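PDB 5TZP: Bcl-2-like protein FPV039 from Fowlpox virus, which inhibits apoptosis of the host cell by sequestering and inactivating several proapoptotic Bcl-2 proteins, including BAX and BAK1. Local coordinates for residues Leu49-Tyr61 / Arg90-Ser102. Sequence-based numbering, arbitrary orientation. Where two conformers were deposited one is given.
With EDO (1,2-ethanediol), chain C.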
loop_
_atom_site.group_PDB
_atom_site.type_symbol
_atom_site.label_atom_id
_atom_site.label_comp_id
_atom_site.label_asym_id
_atom_site.label_seq_id
_atom_site.Cartn_x
_atom_site.Cartn_y
_atom_site.Cartn_z
ATOM N N LEU A 49 9.437 -4.093 -1.956
ATOM C CA LEU A 49 8.159 -3.385 -1.977
ATOM C C LEU A 49 7.972 -2.659 -3.302
ATOM O O LEU A 49 6.899 -2.741 -3.937
ATOM C CB LEU A 49 8.096 -2.437 -0.775
ATOM C CG LEU A 49 6.792 -1.592 -0.714
ATOM C CD1 LEU A 49 5.552 -2.406 -0.502
ATOM C CD2 LEU A 49 6.913 -0.538 0.366
ATOM N N LYS A 50 8.962 -1.882 -3.704
ATOM C CA LYS A 50 8.865 -1.079 -4.913
ATOM C C LYS A 50 8.613 -1.958 -6.113
ATOM O O LYS A 50 7.759 -1.689 -6.976
ATOM C CB LYS A 50 10.175 -0.272 -5.034
ATOM C CG LYS A 50 10.343 0.402 -6.320
ATOM C CD LYS A 50 11.651 1.357 -6.284
ATOM C CE LYS A 50 12.234 1.650 -7.632
ATOM N NZ LYS A 50 13.429 2.510 -7.428
ATOM N N ALA A 51 9.367 -3.037 -6.263
ATOM C CA ALA A 51 9.206 -3.956 -7.418
ATOM C C ALA A 51 7.829 -4.629 -7.416
ATOM O O ALA A 51 7.173 -4.759 -8.461
ATOM C CB ALA A 51 10.295 -5.007 -7.427
ATOM N N ALA A 52 7.348 -4.996 -6.227
ATOM C CA ALA A 52 6.067 -5.708 -6.111
ATOM C C ALA A 52 4.935 -4.714 -6.422
ATOM O O ALA A 52 3.997 -5.068 -7.158
ATOM C CB ALA A 52 5.903 -6.278 -4.699
ATOM N N CYS A 53 5.020 -3.473 -5.946
ATOM C CA CYS A 53 3.981 -2.493 -6.268
ATOM C C CYS A 53 3.985 -2.195 -7.739
ATOM O O CYS A 53 2.907 -2.025 -8.353
ATOM C CB CYS A 53 4.214 -1.242 -5.435
ATOM S SG CYS A 53 3.833 -1.435 -3.678
ATOM N N LYS A 54 5.147 -2.079 -8.357
ATOM C CA LYS A 54 5.243 -1.830 -9.782
ATOM C C LYS A 54 4.540 -2.951 -10.530
ATOM O O LYS A 54 3.774 -2.695 -11.484
ATOM C CB LYS A 54 6.709 -1.743 -10.269
ATOM C CG LYS A 54 6.947 -1.487 -11.725
ATOM C CD LYS A 54 8.455 -1.242 -12.054
ATOM C CE LYS A 54 8.719 -0.973 -13.541
ATOM N NZ LYS A 54 10.055 -0.229 -13.803
ATOM N N SER A 55 4.707 -4.210 -10.086
ATOM C CA SER A 55 4.054 -5.321 -10.747
ATOM C C SER A 55 2.541 -5.231 -10.612
ATOM O O SER A 55 1.783 -5.461 -11.596
ATOM C CB SER A 55 4.588 -6.621 -10.163
ATOM O OG SER A 55 3.904 -7.761 -10.691
ATOM N N VAL A 56 2.052 -4.971 -9.435
ATOM C CA VAL A 56 0.605 -4.835 -9.183
ATOM C C VAL A 56 0.026 -3.745 -10.064
ATOM O O VAL A 56 -1.026 -3.939 -10.670
ATOM C CB VAL A 56 0.299 -4.620 -7.697
ATOM C CG1 VAL A 56 -1.171 -4.246 -7.467
ATOM C CG2 VAL A 56 0.643 -5.892 -6.937
ATOM N N ILE A 57 0.682 -2.594 -10.126
ATOM C CA ILE A 57 0.187 -1.475 -10.936
ATOM C C ILE A 57 0.208 -1.841 -12.399
ATOM O O ILE A 57 -0.785 -1.594 -13.113
ATOM C CB ILE A 57 0.981 -0.184 -10.619
ATOM C CG1 ILE A 57 0.637 0.299 -9.225
ATOM C CG2 ILE A 57 0.650 0.888 -11.665
ATOM C CD1 ILE A 57 1.568 1.363 -8.649
ATOM N N LYS A 58 1.272 -2.448 -12.893
ATOM C CA LYS A 58 1.333 -2.793 -14.328
ATOM C C LYS A 58 0.227 -3.765 -14.682
ATOM O O LYS A 58 -0.301 -3.709 -15.828
ATOM C CB LYS A 58 2.703 -3.381 -14.661
ATOM C CG LYS A 58 2.865 -3.875 -16.118
ATOM C CD LYS A 58 4.236 -4.532 -16.361
ATOM C CE LYS A 58 5.326 -3.468 -16.372
ATOM N NZ LYS A 58 6.662 -4.066 -16.809
ATOM N N THR A 59 -0.110 -4.693 -13.788
ATOM C CA THR A 59 -1.082 -5.746 -14.060
ATOM C C THR A 59 -2.505 -5.209 -13.948
ATOM O O THR A 59 -3.408 -5.723 -14.630
ATOM C CB THR A 59 -0.865 -6.909 -13.086
ATOM O OG1 THR A 59 0.417 -7.468 -13.355
ATOM C CG2 THR A 59 -1.928 -7.963 -13.214
ATOM N N ASN A 60 -2.774 -4.231 -13.092
ATOM C CA ASN A 60 -4.126 -3.892 -12.677
ATOM C C ASN A 60 -4.519 -2.456 -12.835
ATOM O O ASN A 60 -5.621 -2.101 -12.446
ATOM C CB ASN A 60 -4.330 -4.280 -11.199
ATOM C CG ASN A 60 -4.101 -5.733 -10.960
ATOM O OD1 ASN A 60 -5.000 -6.534 -11.241
ATOM N ND2 ASN A 60 -2.987 -6.079 -10.362
ATOM N N TYR A 61 -3.673 -1.631 -13.460
ATOM C CA TYR A 61 -3.995 -0.200 -13.494
ATOM C C TYR A 61 -5.325 0.091 -14.164
ATOM O O TYR A 61 -5.999 1.031 -13.735
ATOM C CB TYR A 61 -2.876 0.664 -14.151
ATOM C CG TYR A 61 -2.828 0.592 -15.637
ATOM C CD1 TYR A 61 -2.140 -0.378 -16.330
ATOM C CD2 TYR A 61 -3.539 1.505 -16.363
ATOM C CE1 TYR A 61 -2.190 -0.422 -17.720
ATOM C CE2 TYR A 61 -3.585 1.461 -17.730
ATOM C CZ TYR A 61 -2.901 0.544 -18.393
ATOM O OH TYR A 61 -3.001 0.369 -19.742
ATOM N N ARG A 90 -1.785 -8.573 0.350
ATOM C CA ARG A 90 -2.777 -7.561 0.684
ATOM C C ARG A 90 -2.102 -6.220 0.968
ATOM O O ARG A 90 -2.575 -5.152 0.538
ATOM C CB ARG A 90 -3.687 -7.987 1.817
ATOM C CG ARG A 90 -4.680 -9.102 1.339
ATOM C CD ARG A 90 -5.524 -9.565 2.447
ATOM N NE ARG A 90 -6.430 -10.639 2.014
ATOM C CZ ARG A 90 -7.685 -10.726 2.435
ATOM N NH1 ARG A 90 -8.271 -9.798 3.183
ATOM N NH2 ARG A 90 -8.412 -11.698 1.871
ATOM N N ILE A 91 -1.047 -6.251 1.783
ATOM C CA ILE A 91 -0.282 -5.030 2.118
ATOM C C ILE A 91 0.264 -4.416 0.854
ATOM O O ILE A 91 0.143 -3.203 0.639
ATOM C CB ILE A 91 0.820 -5.352 3.155
ATOM C CG1 ILE A 91 0.179 -5.672 4.487
ATOM C CG2 ILE A 91 1.784 -4.166 3.288
ATOM C CD1 ILE A 91 1.219 -6.269 5.505
ATOM N N ILE A 92 0.895 -5.209 0.012
ATOM C CA ILE A 92 1.476 -4.712 -1.235
ATOM C C ILE A 92 0.384 -4.123 -2.100
ATOM O O ILE A 92 0.555 -3.034 -2.684
ATOM C CB ILE A 92 2.190 -5.839 -1.995
ATOM C CG1 ILE A 92 3.489 -6.171 -1.216
ATOM C CG2 ILE A 92 2.440 -5.484 -3.447
ATOM C CD1 ILE A 92 4.038 -7.596 -1.549
ATOM N N THR A 93 -0.757 -4.790 -2.205
ATOM C CA THR A 93 -1.815 -4.301 -3.070
ATOM C C THR A 93 -2.390 -2.986 -2.546
ATOM O O THR A 93 -2.647 -2.061 -3.325
ATOM C CB THR A 93 -2.921 -5.341 -3.236
ATOM O OG1 THR A 93 -2.350 -6.499 -3.870
ATOM C CG2 THR A 93 -4.023 -4.871 -4.090
ATOM N N ILE A 94 -2.587 -2.858 -1.239
ATOM C CA ILE A 94 -3.028 -1.610 -0.609
ATOM C C ILE A 94 -2.061 -0.493 -0.923
ATOM O O ILE A 94 -2.490 0.605 -1.328
ATOM C CB ILE A 94 -3.179 -1.801 0.954
ATOM C CG1 ILE A 94 -4.428 -2.586 1.281
ATOM C CG2 ILE A 94 -3.097 -0.439 1.669
ATOM C CD1 ILE A 94 -4.341 -3.145 2.696
ATOM N N ILE A 95 -0.756 -0.713 -0.741
ATOM C CA ILE A 95 0.220 0.330 -0.969
ATOM C C ILE A 95 0.269 0.685 -2.431
ATOM O O ILE A 95 0.322 1.867 -2.802
ATOM C CB ILE A 95 1.599 -0.068 -0.400
ATOM C CG1 ILE A 95 1.516 -0.221 1.126
ATOM C CG2 ILE A 95 2.670 0.897 -0.806
ATOM C CD1 ILE A 95 2.757 -0.921 1.737
ATOM N N ALA A 96 0.258 -0.311 -3.299
ATOM C CA ALA A 96 0.289 -0.066 -4.753
ATOM C C ALA A 96 -0.934 0.749 -5.202
ATOM O O ALA A 96 -0.787 1.751 -5.923
ATOM C CB ALA A 96 0.365 -1.380 -5.496
ATOM N N PHE A 97 -2.111 0.314 -4.822
ATOM C CA PHE A 97 -3.344 1.038 -5.137
ATOM C C PHE A 97 -3.261 2.470 -4.623
ATOM O O PHE A 97 -3.617 3.402 -5.333
ATOM C CB PHE A 97 -4.532 0.312 -4.559
ATOM C CG PHE A 97 -5.786 1.106 -4.776
ATOM C CD1 PHE A 97 -6.469 1.023 -5.992
ATOM C CD2 PHE A 97 -6.296 1.917 -3.806
ATOM C CE1 PHE A 97 -7.610 1.816 -6.212
ATOM C CE2 PHE A 97 -7.456 2.692 -4.023
ATOM C CZ PHE A 97 -8.087 2.659 -5.223
ATOM N N CYS A 98 -2.877 2.637 -3.375
ATOM C CA CYS A 98 -2.874 3.952 -2.762
ATOM C C CYS A 98 -1.817 4.848 -3.380
ATOM O O CYS A 98 -2.071 6.076 -3.499
ATOM C CB CYS A 98 -2.691 3.867 -1.253
ATOM S SG CYS A 98 -4.174 3.312 -0.373
ATOM N N ALA A 99 -0.637 4.334 -3.752
ATOM C CA ALA A 99 0.330 5.131 -4.502
ATOM C C ALA A 99 -0.262 5.583 -5.829
ATOM O O ALA A 99 -0.176 6.765 -6.207
ATOM C CB ALA A 99 1.626 4.361 -4.704
ATOM N N TYR A 100 -0.839 4.640 -6.576
ATOM C CA TYR A 100 -1.442 4.943 -7.859
ATOM C C TYR A 100 -2.514 6.024 -7.708
ATOM O O TYR A 100 -2.566 7.009 -8.479
ATOM C CB TYR A 100 -2.029 3.635 -8.407
ATOM C CG TYR A 100 -2.545 3.705 -9.810
ATOM C CD1 TYR A 100 -1.685 3.635 -10.913
ATOM C CD2 TYR A 100 -3.876 3.980 -10.095
ATOM C CE1 TYR A 100 -2.112 3.769 -12.185
ATOM C CE2 TYR A 100 -4.342 4.108 -11.404
ATOM C CZ TYR A 100 -3.439 3.988 -12.435
ATOM O OH TYR A 100 -3.883 4.145 -13.732
ATOM N N TYR A 101 -3.374 5.860 -6.697
ATOM C CA TYR A 101 -4.437 6.791 -6.365
ATOM C C TYR A 101 -3.868 8.170 -6.055
ATOM O O TYR A 101 -4.383 9.190 -6.566
ATOM C CB TYR A 101 -5.241 6.187 -5.186
ATOM C CG TYR A 101 -6.232 7.116 -4.539
ATOM C CD1 TYR A 101 -7.441 7.391 -5.119
ATOM C CD2 TYR A 101 -5.952 7.759 -3.373
ATOM C CE1 TYR A 101 -8.347 8.235 -4.520
ATOM C CE2 TYR A 101 -6.846 8.616 -2.772
ATOM C CZ TYR A 101 -8.040 8.822 -3.376
ATOM O OH TYR A 101 -8.950 9.696 -2.784
ATOM N N SER A 102 -2.869 8.213 -5.178
ATOM C CA SER A 102 -2.270 9.499 -4.760
ATOM C C SER A 102 -1.853 10.332 -5.956
ATOM O O SER A 102 -2.102 11.555 -6.013
ATOM C CB SER A 102 -1.056 9.195 -3.886
ATOM O OG SER A 102 -0.260 10.320 -3.484
HETATM C C1 EDO C . -10.679 10.117 0.439
HETATM O O1 EDO C . -10.479 9.182 -0.604
HETATM C C2 EDO C . -11.656 11.186 0.125
HETATM O O2 EDO C . -12.922 10.445 0.173
#
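Cys53 and Ala96 mark the closest backbone approach, with their CA atoms 4.7 Å apart, where segments 49-61 and 90-102, on helices 43-68 and 88-105, cross at -68° with their axes 8.7 Å apart. The small side chain of Ala96 is consistent with this close approach. Ala96 CB rests between Cys53 CB and Val56 CG1, 3.8 Å from the latter. Toward the start of segment 90-102, Ile92 is a knob in a hole formed by Leu49, Ala52, Cys53 and Val56. Its CG2 lies 3.8 Å from Ala52 CB and also meets Val56 CG2, while CD1 reaches the same Ala52 methyl. Cys53 SG lies alongside the other helix, 3.9 Å from Ile95 CG2. Leu49 crosses Ile95 at about a right angle and touches it methyl to methyl, CD1 to CD1.

Beyond Ala96, Ile57 uses two branches. Its CD1 packs 3.6 Å from Ala96 O, and its CG2 meets Tyr100 CD1 at 3.7 Å. The Tyr100 side chain extends anti to its own backbone N (chi1 -173°), which carries the ring past Ile57, at a slant to it, as far as Tyr61. There Tyr100 OH sits 3.6 Å from Tyr61 CB and near the plane of the Tyr61 ring, at its edge. The same hydroxyl is hydrogen-bonded to Asp65 OD1, which is likely to restrain the ring. No hydrogen bond joins the two segments, so the contact is held by apolar packing.

Tyr26 of helix 14-32 packs on Cys53 and Ile95, and Tyr30 of the same helix on Ile57 and Tyr100. The bound Bik BH3 peptide packs on Ala52, Val56 and Thr93, and Arg90 forms a salt bridge to an acidic side chain of it. Residues 90-99 belong to the BH1 motif. The arrangement is that of the all-helical Bcl-2 fold, in which these two helices line the BH3-binding groove.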